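Local coordinates for protein cocosin 1 acidic chain (Cocos nucifera, PDB 5WPW) that serves as a seed storage protein, a nutrient reservoir of the 11S globulin family that assembles into hexamers of bicupin subunits, at residues Q155-G160 with S174-I179; I179-S184 with K201-D206. The protein carries 2 engineered substitutions. One frame throughout, in Å; residues are numbered along the deposited sequence.

Interaction 1: Q155-G160 with S174-I179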
ATOM      1  N   GLN A 155     -24.002  14.949 -16.013  1.00 34.74           N
ATOM      2  CA  GLN A 155     -23.042  15.887 -16.577  1.00 33.03           C
ATOM      3  C   GLN A 155     -23.364  17.309 -16.129  1.00 30.75           C
ATOM      4  O   GLN A 155     -24.508  17.754 -16.247  1.00 27.12           O
ATOM      5  CB  GLN A 155     -23.038  15.813 -18.108  1.00 32.07           C
ATOM      6  CG  GLN A 155     -21.742  16.274 -18.741  1.00 38.12           C
ATOM      7  CD  GLN A 155     -21.939  16.889 -20.116  1.00 37.96           C
ATOM      8  OE1 GLN A 155     -23.060  17.217 -20.506  1.00 47.73           O
ATOM      9  NE2 GLN A 155     -20.853  17.052 -20.853  1.00 39.93           N
ATOM     10  N   PHE A 156     -22.344  18.010 -15.634  1.00 23.79           N
ATOM     11  CA  PHE A 156     -22.449  19.362 -15.099  1.00 22.77           C
ATOM     12  C   PHE A 156     -21.688  20.280 -16.039  1.00 24.97           C
ATOM     13  O   PHE A 156     -20.456  20.278 -16.041  1.00 25.68           O
ATOM     14  CB  PHE A 156     -21.868  19.453 -13.684  1.00 25.09           C
ATOM     15  CG  PHE A 156     -22.578  18.589 -12.654  1.00 24.90           C
ATOM     16  CD1 PHE A 156     -22.455  17.214 -12.672  1.00 28.76           C
ATOM     17  CD2 PHE A 156     -23.352  19.174 -11.653  1.00 22.37           C
ATOM     18  CE1 PHE A 156     -23.104  16.429 -11.697  1.00 27.21           C
ATOM     19  CE2 PHE A 156     -23.988  18.412 -10.689  1.00 27.76           C
ATOM     20  CZ  PHE A 156     -23.871  17.038 -10.709  1.00 25.75           C
ATOM     21  N   LEU A 157     -22.412  21.062 -16.833  1.00 25.64           N
ATOM     22  CA  LEU A 157     -21.780  21.986 -17.768  1.00 25.43           C
ATOM     23  C   LEU A 157     -21.257  23.205 -17.024  1.00 25.31           C
ATOM     24  O   LEU A 157     -21.965  23.783 -16.200  1.00 26.45           O
ATOM     25  CB  LEU A 157     -22.773  22.436 -18.838  1.00 26.83           C
ATOM     26  CG  LEU A 157     -23.308  21.355 -19.746  1.00 35.50           C
ATOM     27  CD1 LEU A 157     -24.635  21.820 -20.319  1.00 36.19           C
ATOM     28  CD2 LEU A 157     -22.295  21.092 -20.840  1.00 36.84           C
ATOM     29  N   LEU A 158     -20.006  23.584 -17.295  1.00 26.48           N
ATOM     30  CA  LEU A 158     -19.504  24.849 -16.773  1.00 26.34           C
ATOM     31  C   LEU A 158     -19.921  26.020 -17.658  1.00 28.13           C
ATOM     32  O   LEU A 158     -19.971  27.164 -17.193  1.00 30.94           O
ATOM     33  CB  LEU A 158     -17.974  24.809 -16.651  1.00 26.62           C
ATOM     34  CG  LEU A 158     -17.296  24.002 -15.535  1.00 30.15           C
ATOM     35  CD1 LEU A 158     -15.841  24.451 -15.358  1.00 30.88           C
ATOM     36  CD2 LEU A 158     -18.054  24.103 -14.242  1.00 36.92           C
ATOM     37  N   ALA A 159     -20.222  25.759 -18.921  1.00 31.56           N
ATOM     38  CA  ALA A 159     -20.675  26.792 -19.831  1.00 28.31           C
ATOM     39  C   ALA A 159     -21.652  26.169 -20.807  1.00 35.65           C
ATOM     40  O   ALA A 159     -21.591  24.966 -21.072  1.00 30.93           O
ATOM     41  CB  ALA A 159     -19.501  27.421 -20.572  1.00 29.40           C
ATOM     42  N   GLY A 160     -22.556  26.989 -21.340  1.00 39.81           N
ATOM     43  CA  GLY A 160     -23.422  26.549 -22.418  1.00 39.80           C
ATOM     44  C   GLY A 160     -24.723  25.911 -21.964  1.00 42.85           C
ATOM     45  O   GLY A 160     -25.183  26.067 -20.832  1.00 42.27           O
ATOM     46  N   SER A 174     -36.546  19.842 -23.496  1.00 67.30           N
ATOM     47  CA  SER A 174     -35.561  19.450 -22.493  1.00 68.17           C
ATOM     48  C   SER A 174     -34.187  20.022 -22.830  1.00 63.30           C
ATOM     49  O   SER A 174     -33.520  19.523 -23.741  1.00 63.98           O
ATOM     50  CB  SER A 174     -35.479  17.923 -22.380  1.00 66.62           C
ATOM     51  OG  SER A 174     -34.966  17.339 -23.572  1.00 66.80           O
ATOM     52  N   ILE A 175     -33.767  21.066 -22.112  1.00 56.79           N
ATOM     53  CA  ILE A 175     -32.457  21.678 -22.316  1.00 60.97           C
ATOM     54  C   ILE A 175     -31.783  21.845 -20.960  1.00 56.76           C
ATOM     55  O   ILE A 175     -32.319  22.517 -20.071  1.00 58.78           O
ATOM     56  CB  ILE A 175     -32.540  23.026 -23.056  1.00 57.28           C
ATOM     57  CG1 ILE A 175     -32.997  22.811 -24.502  1.00 58.04           C
ATOM     58  CG2 ILE A 175     -31.181  23.712 -23.054  1.00 53.99           C
ATOM     59  CD1 ILE A 175     -32.548  23.898 -25.483  1.00 55.07           C
ATOM     60  N   LYS A 176     -30.606  21.239 -20.811  1.00 56.71           N
ATOM     61  CA  LYS A 176     -29.831  21.307 -19.579  1.00 50.23           C
ATOM     62  C   LYS A 176     -28.994  22.580 -19.557  1.00 48.98           C
ATOM     63  O   LYS A 176     -28.238  22.851 -20.496  1.00 45.90           O
ATOM     64  CB  LYS A 176     -28.943  20.065 -19.464  1.00 48.98           C
ATOM     65  CG  LYS A 176     -27.585  20.260 -18.797  1.00 47.64           C
ATOM     66  CD  LYS A 176     -26.644  19.119 -19.177  1.00 44.51           C
ATOM     67  CE  LYS A 176     -27.218  17.752 -18.790  1.00 42.84           C
ATOM     68  NZ  LYS A 176     -27.129  17.495 -17.322  1.00 38.52           N
ATOM     69  N   GLU A 177     -29.130  23.358 -18.485  1.00 43.07           N
ATOM     70  CA  GLU A 177     -28.398  24.604 -18.325  1.00 40.50           C
ATOM     71  C   GLU A 177     -27.047  24.359 -17.656  1.00 39.81           C
ATOM     72  O   GLU A 177     -26.812  23.323 -17.032  1.00 41.52           O
ATOM     73  CB  GLU A 177     -29.218  25.599 -17.502  1.00 44.64           C
ATOM     74  CG  GLU A 177     -30.588  25.934 -18.084  1.00 45.83           C
ATOM     75  CD  GLU A 177     -30.500  26.990 -19.171  1.00 51.69           C
ATOM     76  OE1 GLU A 177     -29.387  27.499 -19.412  1.00 55.32           O
ATOM     77  OE2 GLU A 177     -31.540  27.321 -19.779  1.00 56.77           O
ATOM     78  N   ASN A 178     -26.150  25.326 -17.798  1.00 37.71           N
ATOM     79  CA  ASN A 178     -24.883  25.227 -17.104  1.00 32.95           C
ATOM     80  C   ASN A 178     -25.080  25.584 -15.634  1.00 36.82           C
ATOM     81  O   ASN A 178     -26.075  26.195 -15.246  1.00 37.93           O
ATOM     82  CB  ASN A 178     -23.839  26.121 -17.760  1.00 40.83           C
ATOM     83  CG  ASN A 178     -24.039  27.575 -17.441  1.00 40.22           C
ATOM     84  OD1 ASN A 178     -23.490  28.083 -16.468  1.00 41.14           O
ATOM     85  ND2 ASN A 178     -24.826  28.257 -18.259  1.00 44.05           N
ATOM     86  N   ILE A 179     -24.121  25.170 -14.806  1.00 37.98           N
ATOM     87  CA  ILE A 179     -24.321  25.259 -13.361  1.00 36.19           C
ATOM     88  C   ILE A 179     -24.384  26.702 -12.896  1.00 35.42           C
ATOM     89  O   ILE A 179     -25.051  27.006 -11.898  1.00 38.33           O
ATOM     90  CB  ILE A 179     -23.207  24.496 -12.640  1.00 34.16           C
ATOM     91  CG1 ILE A 179     -21.867  24.966 -13.168  1.00 30.82           C
ATOM     92  CG2 ILE A 179     -23.378  23.009 -12.899  1.00 33.46           C
ATOM     93  CD1 ILE A 179     -20.745  24.820 -12.180  1.00 39.53           C
TER
HETATM   94  O   HOH W   1     -27.243  15.032 -16.274  1.00 39.09           O
HETATM   95  O   HOH W   2     -25.217  21.458 -16.400  1.00 35.86           O

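Interaction 2: I179-S184 with K201-D206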
ATOM      1  N   ILE A 179     -24.121  25.170 -14.806  1.00 37.98           N
ATOM      2  CA  ILE A 179     -24.321  25.259 -13.361  1.00 36.19           C
ATOM      3  C   ILE A 179     -24.384  26.702 -12.896  1.00 35.42           C
ATOM      4  O   ILE A 179     -25.051  27.006 -11.898  1.00 38.33           O
ATOM      5  CB  ILE A 179     -23.207  24.496 -12.640  1.00 34.16           C
ATOM      6  CG1 ILE A 179     -21.867  24.966 -13.168  1.00 30.82           C
ATOM      7  CG2 ILE A 179     -23.378  23.009 -12.899  1.00 33.46           C
ATOM      8  CD1 ILE A 179     -20.745  24.820 -12.180  1.00 39.53           C
ATOM      9  N   LEU A 180     -23.689  27.611 -13.585  1.00 34.87           N
ATOM     10  CA  LEU A 180     -23.739  29.018 -13.187  1.00 36.53           C
ATOM     11  C   LEU A 180     -25.141  29.595 -13.335  1.00 38.77           C
ATOM     12  O   LEU A 180     -25.504  30.532 -12.612  1.00 40.60           O
ATOM     13  CB  LEU A 180     -22.741  29.837 -13.997  1.00 33.79           C
ATOM     14  CG  LEU A 180     -21.292  29.345 -13.962  1.00 36.12           C
ATOM     15  CD1 LEU A 180     -20.411  30.294 -14.768  1.00 37.41           C
ATOM     16  CD2 LEU A 180     -20.790  29.194 -12.518  1.00 31.58           C
ATOM     17  N   ARG A 181     -25.939  29.045 -14.253  1.00 36.76           N
ATOM     18  CA  ARG A 181     -27.338  29.438 -14.388  1.00 42.17           C
ATOM     19  C   ARG A 181     -28.130  29.172 -13.113  1.00 44.73           C
ATOM     20  O   ARG A 181     -29.177  29.794 -12.892  1.00 43.46           O
ATOM     21  CB  ARG A 181     -27.956  28.694 -15.580  1.00 42.15           C
ATOM     22  CG  ARG A 181     -29.417  29.009 -15.890  1.00 51.12           C
ATOM     23  CD  ARG A 181     -29.563  30.361 -16.599  1.00 51.95           C
ATOM     24  NE  ARG A 181     -30.962  30.704 -16.851  1.00 55.17           N
ATOM     25  CZ  ARG A 181     -31.742  31.337 -15.982  1.00 57.55           C
ATOM     26  NH1 ARG A 181     -31.258  31.692 -14.795  1.00 55.10           N
ATOM     27  NH2 ARG A 181     -33.002  31.613 -16.294  1.00 60.14           N
ATOM     28  N   GLY A 182     -27.647  28.270 -12.254  1.00 41.88           N
ATOM     29  CA  GLY A 182     -28.330  27.997 -11.006  1.00 38.28           C
ATOM     30  C   GLY A 182     -28.111  29.040  -9.933  1.00 38.96           C
ATOM     31  O   GLY A 182     -28.857  29.063  -8.946  1.00 38.54           O
ATOM     32  N   PHE A 183     -27.115  29.903 -10.108  1.00 35.92           N
ATOM     33  CA  PHE A 183     -26.791  30.929  -9.139  1.00 33.55           C
ATOM     34  C   PHE A 183     -27.540  32.215  -9.457  1.00 38.02           C
ATOM     35  O   PHE A 183     -27.853  32.504 -10.614  1.00 39.11           O
ATOM     36  CB  PHE A 183     -25.292  31.201  -9.127  1.00 39.12           C
ATOM     37  CG  PHE A 183     -24.491  30.083  -8.563  1.00 36.52           C
ATOM     38  CD1 PHE A 183     -24.781  29.578  -7.313  1.00 32.04           C
ATOM     39  CD2 PHE A 183     -23.474  29.506  -9.304  1.00 36.15           C
ATOM     40  CE1 PHE A 183     -24.037  28.530  -6.792  1.00 36.42           C
ATOM     41  CE2 PHE A 183     -22.737  28.469  -8.790  1.00 35.58           C
ATOM     42  CZ  PHE A 183     -23.017  27.982  -7.531  1.00 29.93           C
ATOM     43  N   SER A 184     -27.831  32.983  -8.414  1.00 39.97           N
ATOM     44  CA  SER A 184     -28.422  34.295  -8.629  1.00 46.86           C
ATOM     45  C   SER A 184     -27.387  35.239  -9.230  1.00 43.61           C
ATOM     46  O   SER A 184     -26.185  35.130  -8.977  1.00 39.80           O
ATOM     47  CB  SER A 184     -28.974  34.856  -7.320  1.00 43.29           C
ATOM     48  OG  SER A 184     -28.039  35.724  -6.709  1.00 49.84           O
ATOM     49  N   LYS A 201     -23.940  37.153 -18.726  1.00 39.27           N
ATOM     50  CA  LYS A 201     -23.430  36.460 -19.905  1.00 42.94           C
ATOM     51  C   LYS A 201     -22.801  35.116 -19.539  1.00 39.67           C
ATOM     52  O   LYS A 201     -22.842  34.172 -20.338  1.00 42.85           O
ATOM     53  CB  LYS A 201     -22.424  37.335 -20.662  1.00 44.36           C
ATOM     54  CG  LYS A 201     -23.026  38.645 -21.225  1.00 47.58           C
ATOM     55  CD  LYS A 201     -21.956  39.600 -21.795  1.00 49.04           C
ATOM     56  CE  LYS A 201     -21.414  39.137 -23.153  1.00 55.09           C
ATOM     57  NZ  LYS A 201     -22.438  39.111 -24.244  1.00 53.37           N
ATOM     58  N   LEU A 202     -22.226  35.000 -18.346  1.00 41.97           N
ATOM     59  CA  LEU A 202     -21.690  33.706 -17.941  1.00 39.47           C
ATOM     60  C   LEU A 202     -22.787  32.660 -17.830  1.00 42.53           C
ATOM     61  O   LEU A 202     -22.531  31.475 -18.060  1.00 38.49           O
ATOM     62  CB  LEU A 202     -20.936  33.830 -16.622  1.00 38.21           C
ATOM     63  CG  LEU A 202     -19.566  34.476 -16.787  1.00 41.30           C
ATOM     64  CD1 LEU A 202     -19.004  34.795 -15.431  1.00 42.53           C
ATOM     65  CD2 LEU A 202     -18.605  33.590 -17.585  1.00 35.91           C
ATOM     66  N   GLN A 203     -24.014  33.077 -17.509  1.00 38.52           N
ATOM     67  CA  GLN A 203     -25.127  32.153 -17.356  1.00 42.49           C
ATOM     68  C   GLN A 203     -25.672  31.635 -18.684  1.00 45.81           C
ATOM     69  O   GLN A 203     -26.512  30.727 -18.671  1.00 44.34           O
ATOM     70  CB  GLN A 203     -26.231  32.815 -16.533  1.00 44.91           C
ATOM     71  CG  GLN A 203     -25.859  32.917 -15.060  1.00 45.68           C
ATOM     72  CD  GLN A 203     -26.865  33.673 -14.226  1.00 47.65           C
ATOM     73  OE1 GLN A 203     -27.159  34.829 -14.495  1.00 50.74           O
ATOM     74  NE2 GLN A 203     -27.371  33.036 -13.189  1.00 39.86           N
ATOM     75  N   CYS A 204     -25.208  32.177 -19.815  1.00 43.88           N
ATOM     76  CA  CYS A 204     -25.422  31.586 -21.143  1.00 44.87           C
ATOM     77  C   CYS A 204     -26.907  31.384 -21.447  1.00 46.04           C
ATOM     78  O   CYS A 204     -27.306  30.363 -22.011  1.00 41.56           O
ATOM     79  CB  CYS A 204     -24.656  30.262 -21.287  1.00 43.96           C
ATOM     80  SG  CYS A 204     -22.852  30.421 -21.360  1.00 47.95           S
ATOM     81  N   ARG A 205     -27.722  32.383 -21.099  1.00 47.10           N
ATOM     82  CA  ARG A 205     -29.179  32.238 -21.127  1.00 48.23           C
ATOM     83  C   ARG A 205     -29.700  31.748 -22.472  1.00 47.07           C
ATOM     84  O   ARG A 205     -30.441  30.763 -22.541  1.00 50.74           O
ATOM     85  CB  ARG A 205     -29.832  33.568 -20.801  1.00 57.80           C
ATOM     86  CG  ARG A 205     -29.740  33.965 -19.377  1.00 58.58           C
ATOM     87  CD  ARG A 205     -30.688  35.123 -19.162  1.00 69.34           C
ATOM     88  NE  ARG A 205     -32.092  34.721 -19.139  1.00 72.40           N
ATOM     89  CZ  ARG A 205     -33.102  35.561 -19.344  1.00 72.39           C
ATOM     90  NH1 ARG A 205     -32.857  36.844 -19.566  1.00 74.42           N
ATOM     91  NH2 ARG A 205     -34.354  35.126 -19.312  1.00 73.77           N
ATOM     92  N   ASP A 206     -29.373  32.454 -23.552  1.00 48.23           N
ATOM     93  CA  ASP A 206     -30.052  32.254 -24.830  1.00 52.81           C
ATOM     94  C   ASP A 206     -29.169  31.554 -25.859  1.00 52.14           C
ATOM     95  O   ASP A 206     -29.383  31.691 -27.064  1.00 51.36           O
ATOM     96  CB  ASP A 206     -30.552  33.593 -25.371  1.00 55.40           C
ATOM     97  CG  ASP A 206     -29.535  34.707 -25.189  1.00 59.18           C
ATOM     98  OD1 ASP A 206     -28.336  34.460 -25.446  1.00 61.29           O
ATOM     99  OD2 ASP A 206     -29.931  35.825 -24.788  1.00 60.49           O
TER

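Interaction 1: Q155-G160 with S174-I179
Here a strand of the N-terminal cupin barrel, 155-157, paired with strand 50-57, is met by the chain returning from a disordered loop, strand 175-177 and the turn after it. The two strands cross at 63° and are not paired with each other, 175-177 pairing instead with 161-163; the backbones come nearest at Leu157 and Asn178, CA atoms 4.5 Å apart. That end is the tight one. Ile179 N gives a straight hydrogen bond to Leu157 O (2.9 Å), nearly along the C=O axis. Ile179 CG1 takes the crowded position between backbone N and carbonyl carbon (chi1 51°), which lays its CD1 alongside Leu158 CD2 at a short 3.5 Å, while CG2 comes to the edge of the Phe156 ring. Asn178 CB sits against Leu157 O, and its ND2 makes a weak bond to Gly160 O. Tyr393 of the second subunit bonds Leu158 O. The other end is wetter: one water bridges Leu157 N and Glu177 O, another Gln155 N and Lys176 NZ. Lys176 NZ also bonds Asp325 O of the second subunit. The Lys176 chain runs CD past Leu157 CD1 (3.6 Å), then bends at chi3 and chi4, so NZ reaches Gln155 O at 2.8 Å, in the carbonyl plane.

Interaction 2: I179-S184 with K201-D206
Two flat groups, the guanidinium of Arg181 and the carboxamide of Gln203, stand with their planes 73° apart, and their side chains cross at about a right angle. Over one face of the Arg181 guanidinium lies Arg205 CG, with Arg181 NE 4.3 Å from it. The Gln203 amide has Leu180 O close to its own plane, and NE2 bonds that oxygen at 3.2 Å, with the donor 26° above the carbonyl plane. Leu180 O takes a second donor, Phe183 N, so a buried amide ties the turn to the helix end. Phe183 O is only 2.7 Å from the same Gln203 NE2. Gln203 gets there with CG anti to its carbonyl carbon (chi1 -73°) and the chain extended beyond; its OE1 has a weak bond to Thr185 OG1. Arg181 leaves with CG anti to the backbone N and bends at chi2, laying CD against Gln203 O at 3.7 Å. Deeper in, Leu180 CD1 rests on Leu202 CB (4.0 Å). The contact joins the turn 179-182, which leads to Ser184 at the N-cap of helix 185-192, to the end of helix 196-202, where Cys204 has positive phi. Gly182 O and Ser184 N bond Thr329 and Glu321 of the second subunit. On the solvent side Arg181 NH2 and Arg205 NE lie 4.3 Å apart; the like charges should repel, an effect that solvent probably softens.

How the interactions relate
Interactions 1 and 2 follow each other along the chain, share Ile179 and have centres about 9 Å apart. Interaction 1 fastens the returning chain to the barrel, and most of its touching residues are buried; interaction 2, farther from the chain's centre, joins that chain to the helical extension and is buried around Leu180 and Gln203 but open at its arginines. One main-chain bond, two waters and a lysine hold the first, whereas one glutamine amide carries most of the second. Asn178 connects them: its ND2 reaches Gln203 O, a probable hydrogen bond of 3.0 Å, and its OD1 accepts weakly from Leu180 N and Arg181 N. Both contacts also meet the second subunit.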